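Local coordinates for ThiJ/PfpI domain protein (Brachyspira murdochii, PDB 4HCJ), which is of unproven function but belongs to the DJ-1/PfpI family, may be a hydrolase and binds magnesium, at residues Ile107-Val112 / Thr126-Asp131; Leu120-Val125 / His137-Ile142. One frame throughout, in Å; residues are numbered along the deposited sequence.

How the interactions relate
Along the chain, strand 103-107 of the central mixed sheet leads through 107-112 into helix 110-116, then 120-125, 126-131, helix 132-137 and strand 141-142. Interaction 1 closes the loop between 107-112 and 126-131, and interaction 2 closes the one between 120-125 and 137-142. The four segments alternate in sequence, so the two loops cross. The centres of the two contacts lie about 12 Å apart, and they meet where Val111 CG1 packs 3.8 Å from Leu120 CD1 and where Cys127 SG lies 3.9 Å from Ile142 CD1. Interaction 2 pairs the strands of the beta-alpha-beta unit 124-142; interaction 1 ties the loop after its first strand to the end of strand 103-107 and to helix 110-116.

Interaction 1 of 2, residues Ile107-Val112 / Thr126-Asp131; sequences IGSGVV and TCLSAD
The direct polar link runs from Ser109 to Asp131: Ser109 OG donates to Asp131 OD2 over 2.9 Å, meeting the syn lone pair. With chi1 of -66°, Ser109 OG is anti to its carbonyl carbon and beside its backbone N, which directs it at the carboxylate. Two waters extend the link. One donates to Gly108 O and, over 2.8 Å, to Asp131 OD2, while accepting from Leu128 N. The other donates to Asp131 OD1 and makes a weak bond to Ser109 OG. An alanine in place of Asp131 would probably leave Ser109 OG and both waters without their carboxylate partner and Ser109 OG freer to turn.

The backbone from Ile107 to Gly110 makes a type II' turn, closed by Gly110 N to Ile107 O at 3.0 Å. It joins strand 103-107 to helix 110-116, the strand-to-helix turn that in DJ-1/PfpI relatives forms the nucleophile elbow; Gly108, phi 56°, appears to stand where those proteins carry cysteine. That phi favours glycine, and Gly108 CA lies 4.1 Å from Leu128 CB.

Van der Waals packing completes the contact. Val112 CG2 rests 3.7 Å from Asp131 CB, the two side chains crossing at about a right angle, while Leu128 CD2 lies 3.5 Å from Ser109 OG. Val111 CG1 lies 4.1 Å from Cys127 CB, an apolar pair, and touches Thr126 O. Thr126 OG1 is held by Glu145 O; Trp85 packs against Val112 and Asp131.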
ATOM      1  N   ILE A 107       3.650   1.599   2.028  1.00  4.96           N
ATOM      2  CA  ILE A 107       4.635   1.483   3.076  1.00  5.32           C
ATOM      3  C   ILE A 107       5.919   0.902   2.528  1.00  5.32           C
ATOM      4  O   ILE A 107       5.914  -0.023   1.707  1.00  5.66           O
ATOM      5  CB  ILE A 107       4.084   0.683   4.299  1.00  5.84           C
ATOM      6  CG1 ILE A 107       5.139   0.561   5.400  1.00  6.11           C
ATOM      7  CG2 ILE A 107       3.501  -0.673   3.890  1.00  6.06           C
ATOM      8  CD1 ILE A 107       4.578   0.144   6.758  1.00  6.77           C
ATOM      9  N   GLY A 108       7.036   1.466   2.961  1.00  5.55           N
ATOM     10  CA  GLY A 108       8.323   0.987   2.501  1.00  6.09           C
ATOM     11  C   GLY A 108       8.395   1.027   0.986  1.00  5.88           C
ATOM     12  O   GLY A 108       7.977   1.993   0.349  1.00  5.84           O
ATOM     13  N   SER A 109       8.926  -0.039   0.397  1.00  5.74           N
ATOM     14  CA  SER A 109       9.099  -0.081  -1.052  1.00  6.02           C
ATOM     15  C   SER A 109       7.789   0.024  -1.845  1.00  5.48           C
ATOM     16  O   SER A 109       7.819   0.333  -3.031  1.00  5.72           O
ATOM     17  CB  SER A 109       9.889  -1.311  -1.462  1.00  7.19           C
ATOM     18  OG  SER A 109      11.211  -1.202  -0.970  1.00  8.25           O
ATOM     19  N   GLY A 110       6.644  -0.216  -1.201  1.00  5.39           N
ATOM     20  CA  GLY A 110       5.382   0.002  -1.887  1.00  5.81           C
ATOM     21  C   GLY A 110       5.179   1.435  -2.367  1.00  5.45           C
ATOM     22  O   GLY A 110       4.488   1.675  -3.365  1.00  5.63           O
ATOM     23  N   VAL A 111       5.786   2.402  -1.670  1.00  5.40           N
ATOM     24  CA  VAL A 111       5.638   3.807  -2.043  1.00  5.39           C
ATOM     25  C   VAL A 111       6.175   4.058  -3.457  1.00  5.22           C
ATOM     26  O   VAL A 111       5.683   4.947  -4.150  1.00  5.64           O
ATOM     27  CB  VAL A 111       6.319   4.730  -1.001  1.00  6.39           C
ATOM     28  CG1 VAL A 111       6.219   6.202  -1.395  1.00  6.86           C
ATOM     29  CG2 VAL A 111       5.689   4.518   0.377  1.00  6.61           C
ATOM     30  N   VAL A 112       7.196   3.301  -3.883  1.00  5.38           N
ATOM     31  CA  VAL A 112       7.764   3.497  -5.209  1.00  5.60           C
ATOM     32  C   VAL A 112       6.746   3.247  -6.328  1.00  5.27           C
ATOM     33  O   VAL A 112       6.785   3.912  -7.359  1.00  5.84           O
ATOM     34  CB  VAL A 112       9.056   2.698  -5.399  1.00  6.10           C
ATOM     35  CG1 VAL A 112       9.609   2.866  -6.814  1.00  6.65           C
ATOM     36  CG2 VAL A 112      10.083   3.121  -4.360  1.00  7.01           C
ATOM     37  N   THR A 126       6.638   9.986   2.914  1.00  5.80           N
ATOM     38  CA  THR A 126       7.867   9.390   3.364  1.00  6.10           C
ATOM     39  C   THR A 126       8.039   8.052   2.642  1.00  6.27           C
ATOM     40  O   THR A 126       7.162   7.641   1.876  1.00  7.08           O
ATOM     41  CB  THR A 126       7.919   9.280   4.899  1.00  6.14           C
ATOM     42  OG1 THR A 126       9.227   8.847   5.271  1.00  6.85           O
ATOM     43  CG2 THR A 126       6.848   8.323   5.423  1.00  6.59           C
ATOM     44  N   CYS A 127       9.178   7.402   2.841  1.00  7.02           N
ATOM     45  CA  CYS A 127       9.500   6.204   2.074  1.00  8.67           C
ATOM     46  C   CYS A 127      10.693   5.539   2.702  1.00  9.34           C
ATOM     47  O   CYS A 127      11.290   6.059   3.641  1.00  9.98           O
ATOM     48  CB  CYS A 127       9.807   6.550   0.604  1.00  8.91           C
ATOM     49  SG  CYS A 127      11.262   7.599   0.377  1.00  9.70           S
ATOM     50  N   LEU A 128      11.015   4.355   2.206  1.00  9.89           N
ATOM     51  CA  LEU A 128      12.183   3.645   2.651  1.00 11.34           C
ATOM     52  C   LEU A 128      13.400   4.489   2.275  1.00 11.41           C
ATOM     53  O   LEU A 128      13.521   4.978   1.147  1.00 10.94           O
ATOM     54  CB  LEU A 128      12.220   2.268   1.986  1.00 12.33           C
ATOM     55  CG  LEU A 128      13.167   1.235   2.568  1.00 13.40           C
ATOM     56  CD1 LEU A 128      12.712   0.802   3.974  1.00 14.22           C
ATOM     57  CD2 LEU A 128      13.237   0.061   1.617  1.00 14.08           C
ATOM     58  N   SER A 129      14.311   4.666   3.220  1.00 13.43           N
ATOM     59  CA  SER A 129      15.487   5.474   2.977  1.00 14.57           C
ATOM     60  C   SER A 129      16.242   5.092   1.685  1.00 13.28           C
ATOM     61  O   SER A 129      16.614   5.951   0.885  1.00 13.95           O
ATOM     62  CB  SER A 129      16.418   5.366   4.173  1.00 18.68           C
ATOM     63  OG  SER A 129      17.521   6.209   3.983  1.00 21.71           O
ATOM     64  N   ALA A 130      16.413   3.800   1.463  1.00 12.32           N
ATOM     65  CA  ALA A 130      17.101   3.307   0.271  1.00 12.63           C
ATOM     66  C   ALA A 130      16.419   3.686  -1.045  1.00 10.97           C
ATOM     67  O   ALA A 130      17.059   3.678  -2.099  1.00 11.91           O
ATOM     68  CB  ALA A 130      17.260   1.793   0.344  1.00 14.44           C
ATOM     69  N   ASP A 131      15.131   4.008  -0.986  1.00  8.70           N
ATOM     70  CA  ASP A 131      14.342   4.244  -2.184  1.00  8.33           C
ATOM     71  C   ASP A 131      14.140   5.730  -2.490  1.00  8.70           C
ATOM     72  O   ASP A 131      13.364   6.069  -3.395  1.00  9.18           O
ATOM     73  CB  ASP A 131      12.947   3.603  -2.041  1.00  8.68           C
ATOM     74  CG  ASP A 131      12.969   2.081  -1.916  1.00  8.71           C
ATOM     75  OD1 ASP A 131      13.977   1.449  -2.309  1.00 10.12           O
ATOM     76  OD2 ASP A 131      11.935   1.524  -1.446  1.00  8.48           O
TER
HETATM   77  O   HOH W   1      10.147   3.427  -0.442  1.00  9.80           O
HETATM   78  O   HOH W   2      14.360  -1.042  -1.952  1.00 22.82           O

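Interaction 2 of 2, residues Leu120-Val125 / His137-Ile142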
ATOM      1  N   LEU A 120       2.316  11.027  -6.849  1.00  6.60           N
ATOM      2  CA  LEU A 120       2.969  11.686  -5.721  1.00  6.40           C
ATOM      3  C   LEU A 120       3.647  12.995  -6.122  1.00  6.34           C
ATOM      4  O   LEU A 120       4.389  13.579  -5.322  1.00  6.46           O
ATOM      5  CB  LEU A 120       3.980  10.772  -5.029  1.00  6.87           C
ATOM      6  CG  LEU A 120       3.428   9.425  -4.553  1.00  7.45           C
ATOM      7  CD1 LEU A 120       4.522   8.631  -3.835  1.00  7.94           C
ATOM      8  CD2 LEU A 120       2.224   9.603  -3.651  1.00  8.05           C
ATOM      9  N   GLU A 121       3.410  13.478  -7.342  1.00  6.61           N
ATOM     10  CA  GLU A 121       4.039  14.725  -7.755  1.00  7.17           C
ATOM     11  C   GLU A 121       3.565  15.883  -6.878  1.00  6.61           C
ATOM     12  O   GLU A 121       2.362  16.128  -6.753  1.00  7.04           O
ATOM     13  CB  GLU A 121       3.759  15.017  -9.224  1.00  8.00           C
ATOM     14  CG  GLU A 121       4.269  13.959 -10.164  1.00  9.69           C
ATOM     15  CD  GLU A 121       4.457  14.486 -11.572  1.00 13.92           C
ATOM     16  OE1 GLU A 121       3.458  14.848 -12.228  1.00 17.50           O
ATOM     17  OE2 GLU A 121       5.615  14.543 -12.034  1.00 15.88           O
ATOM     18  N   GLU A 122       4.515  16.584  -6.258  1.00  6.29           N
ATOM     19  CA  GLU A 122       4.229  17.717  -5.378  1.00  6.41           C
ATOM     20  C   GLU A 122       3.482  17.308  -4.102  1.00  6.62           C
ATOM     21  O   GLU A 122       2.892  18.159  -3.454  1.00  7.39           O
ATOM     22  CB  GLU A 122       3.508  18.853  -6.117  1.00  7.10           C
ATOM     23  CG  GLU A 122       4.027  19.088  -7.517  1.00  7.30           C
ATOM     24  CD  GLU A 122       5.506  19.395  -7.572  1.00  7.84           C
ATOM     25  OE1 GLU A 122       5.991  20.132  -6.691  1.00  7.90           O
ATOM     26  OE2 GLU A 122       6.199  18.902  -8.500  1.00  9.60           O
ATOM     27  N   ILE A 123       3.538  16.024  -3.741  1.00  6.23           N
ATOM     28  CA  ILE A 123       2.880  15.512  -2.544  1.00  6.37           C
ATOM     29  C   ILE A 123       3.916  15.208  -1.468  1.00  6.10           C
ATOM     30  O   ILE A 123       4.993  14.670  -1.754  1.00  6.43           O
ATOM     31  CB  ILE A 123       2.075  14.220  -2.863  1.00  6.91           C
ATOM     32  CG1 ILE A 123       1.074  14.434  -4.004  1.00  7.65           C
ATOM     33  CG2 ILE A 123       1.385  13.664  -1.612  1.00  7.37           C
ATOM     34  CD1 ILE A 123       0.024  15.507  -3.725  1.00  8.74           C
ATOM     35  N   ASN A 124       3.586  15.546  -0.220  1.00  6.23           N
ATOM     36  CA  ASN A 124       4.431  15.207   0.920  1.00  6.38           C
ATOM     37  C   ASN A 124       4.276  13.741   1.280  1.00  5.97           C
ATOM     38  O   ASN A 124       3.149  13.259   1.482  1.00  6.18           O
ATOM     39  CB  ASN A 124       4.062  16.041   2.144  1.00  7.20           C
ATOM     40  CG  ASN A 124       4.315  17.519   1.945  1.00  9.90           C
ATOM     41  OD1 ASN A 124       5.017  17.947   1.037  1.00  9.20           O
ATOM     42  ND2 ASN A 124       3.754  18.314   2.823  1.00 13.85           N
ATOM     43  N   VAL A 125       5.408  13.045   1.382  1.00  5.79           N
ATOM     44  CA  VAL A 125       5.427  11.611   1.626  1.00  5.62           C
ATOM     45  C   VAL A 125       6.617  11.245   2.486  1.00  5.58           C
ATOM     46  O   VAL A 125       7.512  12.065   2.726  1.00  6.59           O
ATOM     47  CB  VAL A 125       5.512  10.796   0.304  1.00  6.61           C
ATOM     48  CG1 VAL A 125       4.397  11.165  -0.659  1.00  7.30           C
ATOM     49  CG2 VAL A 125       6.878  10.946  -0.345  1.00  7.13           C
ATOM     50  N   HIS A 137      12.427  11.214  -7.795  1.00  6.67           N
ATOM     51  CA  HIS A 137      12.279  11.263  -9.238  1.00  6.77           C
ATOM     52  C   HIS A 137      10.817  11.483  -9.643  1.00  6.86           C
ATOM     53  O   HIS A 137      10.538  12.130 -10.661  1.00  7.49           O
ATOM     54  CB  HIS A 137      12.825   9.981  -9.866  1.00  7.20           C
ATOM     55  CG  HIS A 137      12.703   9.939 -11.354  1.00  7.41           C
ATOM     56  ND1 HIS A 137      13.531  10.643 -12.200  1.00  8.05           N
ATOM     57  CD2 HIS A 137      11.813   9.293 -12.142  1.00  8.67           C
ATOM     58  CE1 HIS A 137      13.166  10.404 -13.452  1.00  8.38           C
ATOM     59  NE2 HIS A 137      12.123   9.593 -13.442  1.00  9.53           N
ATOM     60  N   GLY A 138       9.898  10.958  -8.834  1.00  6.69           N
ATOM     61  CA  GLY A 138       8.475  11.183  -9.011  1.00  6.93           C
ATOM     62  C   GLY A 138       7.948  12.507  -8.475  1.00  6.40           C
ATOM     63  O   GLY A 138       6.731  12.672  -8.348  1.00  6.72           O
ATOM     64  N   ASN A 139       8.851  13.438  -8.166  1.00  6.21           N
ATOM     65  CA  ASN A 139       8.510  14.811  -7.769  1.00  6.40           C
ATOM     66  C   ASN A 139       7.846  14.917  -6.399  1.00  6.09           C
ATOM     67  O   ASN A 139       7.268  15.959  -6.076  1.00  6.49           O
ATOM     68  CB  ASN A 139       7.725  15.560  -8.858  1.00  6.99           C
ATOM     69  CG  ASN A 139       8.615  15.956 -10.010  1.00  8.20           C
ATOM     70  OD1 ASN A 139       9.745  16.389  -9.795  1.00  9.85           O
ATOM     71  ND2 ASN A 139       8.136  15.794 -11.229  1.00 11.14           N
ATOM     72  N   ALA A 140       7.957  13.877  -5.587  1.00  6.42           N
ATOM     73  CA  ALA A 140       7.430  13.929  -4.233  1.00  6.83           C
ATOM     74  C   ALA A 140       8.369  14.699  -3.309  1.00  6.81           C
ATOM     75  O   ALA A 140       9.565  14.827  -3.589  1.00  7.86           O
ATOM     76  CB  ALA A 140       7.197  12.528  -3.714  1.00  7.33           C
ATOM     77  N   ASN A 141       7.833  15.172  -2.185  1.00  6.66           N
ATOM     78  CA  ASN A 141       8.634  15.799  -1.142  1.00  7.01           C
ATOM     79  C   ASN A 141       8.807  14.817  -0.002  1.00  6.85           C
ATOM     80  O   ASN A 141       7.823  14.370   0.580  1.00  7.45           O
ATOM     81  CB  ASN A 141       7.963  17.061  -0.600  1.00  8.04           C
ATOM     82  CG  ASN A 141       7.463  17.965  -1.696  1.00  8.56           C
ATOM     83  OD1 ASN A 141       8.228  18.356  -2.584  1.00  9.15           O
ATOM     84  ND2 ASN A 141       6.175  18.295  -1.658  1.00  9.07           N
ATOM     85  N   ILE A 142      10.050  14.484   0.326  1.00  7.65           N
ATOM     86  CA  ILE A 142      10.307  13.510   1.372  1.00  8.11           C
ATOM     87  C   ILE A 142      10.380  14.192   2.731  1.00  7.61           C
ATOM     88  O   ILE A 142      11.263  15.030   2.989  1.00  9.47           O
ATOM     89  CB  ILE A 142      11.583  12.693   1.093  1.00 10.58           C
ATOM     90  CG1 ILE A 142      11.437  11.923  -0.231  1.00 13.48           C
ATOM     91  CG2 ILE A 142      11.827  11.723   2.237  1.00 10.56           C
ATOM     92  CD1 ILE A 142      12.628  11.125  -0.609  1.00 13.97           C
TER
HETATM   93  O   HOH W   3       4.727  10.656  -8.412  1.00  7.17           O
HETATM   94  O   HOH W   4       7.459  12.424 -11.928  1.00 32.41           O
HETATM   95  O   HOH W   5       8.874  18.791  -8.161  1.00  9.62           O
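Gly138 O meets Glu121 at the exit of helix 132-137, where Gly138 is the first residue to leave helical torsions. His137, at the end of that helix, is a magnesium-binding residue, though it holds no ion here. The Gly138 carbonyl lies 3.3 Å from Glu121 CG and makes a CA-H...O contact with Glu121 CA. It also receives a water that accepts from Leu120 N.

At Asn139, side chain and backbone are both engaged. Its ND2 donates to Glu121 OE2 over 2.9 Å; Glu121 OE2 lies close to the amide plane of Asn139, while ND2 stands 35° above the carboxylate plane. Glu121 is extended beyond CG (chi2 -158°) and runs beside Asn139, both pointing the same way. Glu122 flanks Asn139 too: its OE2 is 3.7 Å from Asn139 CB, and a water bridges that oxygen to Asn139 OD1. Glu122 N donates to Asn139 O at 2.8 Å, the donor standing above the carbonyl plane. A magnesium ion lies about 4 Å from the Glu122 side chain.

Ala140 packs against the type II turn from Leu120 to Ile123, its CB near Leu120 O and Ile123 O, and also 3.9 Å from Leu120 CB and 3.7 Å from Val125 CG2; Val135 of helix 132-137 packs on it as well. One residue on, at Asn141, the parallel pairing of the beta-alpha-beta unit begins, strands 124-125 and 141-142 lying side by side with helix 132-137 as the connection.

Asn141 bonds to both neighbours of Asn124, its N donating to Ile123 O and its O accepting from Val125 N. Its side chain reaches Asn124 as well: ND2 donates to Asn124 OD1 at 3.0 Å, nearly along the C=O axis, with the two amide planes turned 63° apart.

Ile142 pairs with Val125, and its CA makes a CA-H...O contact with Val125 O.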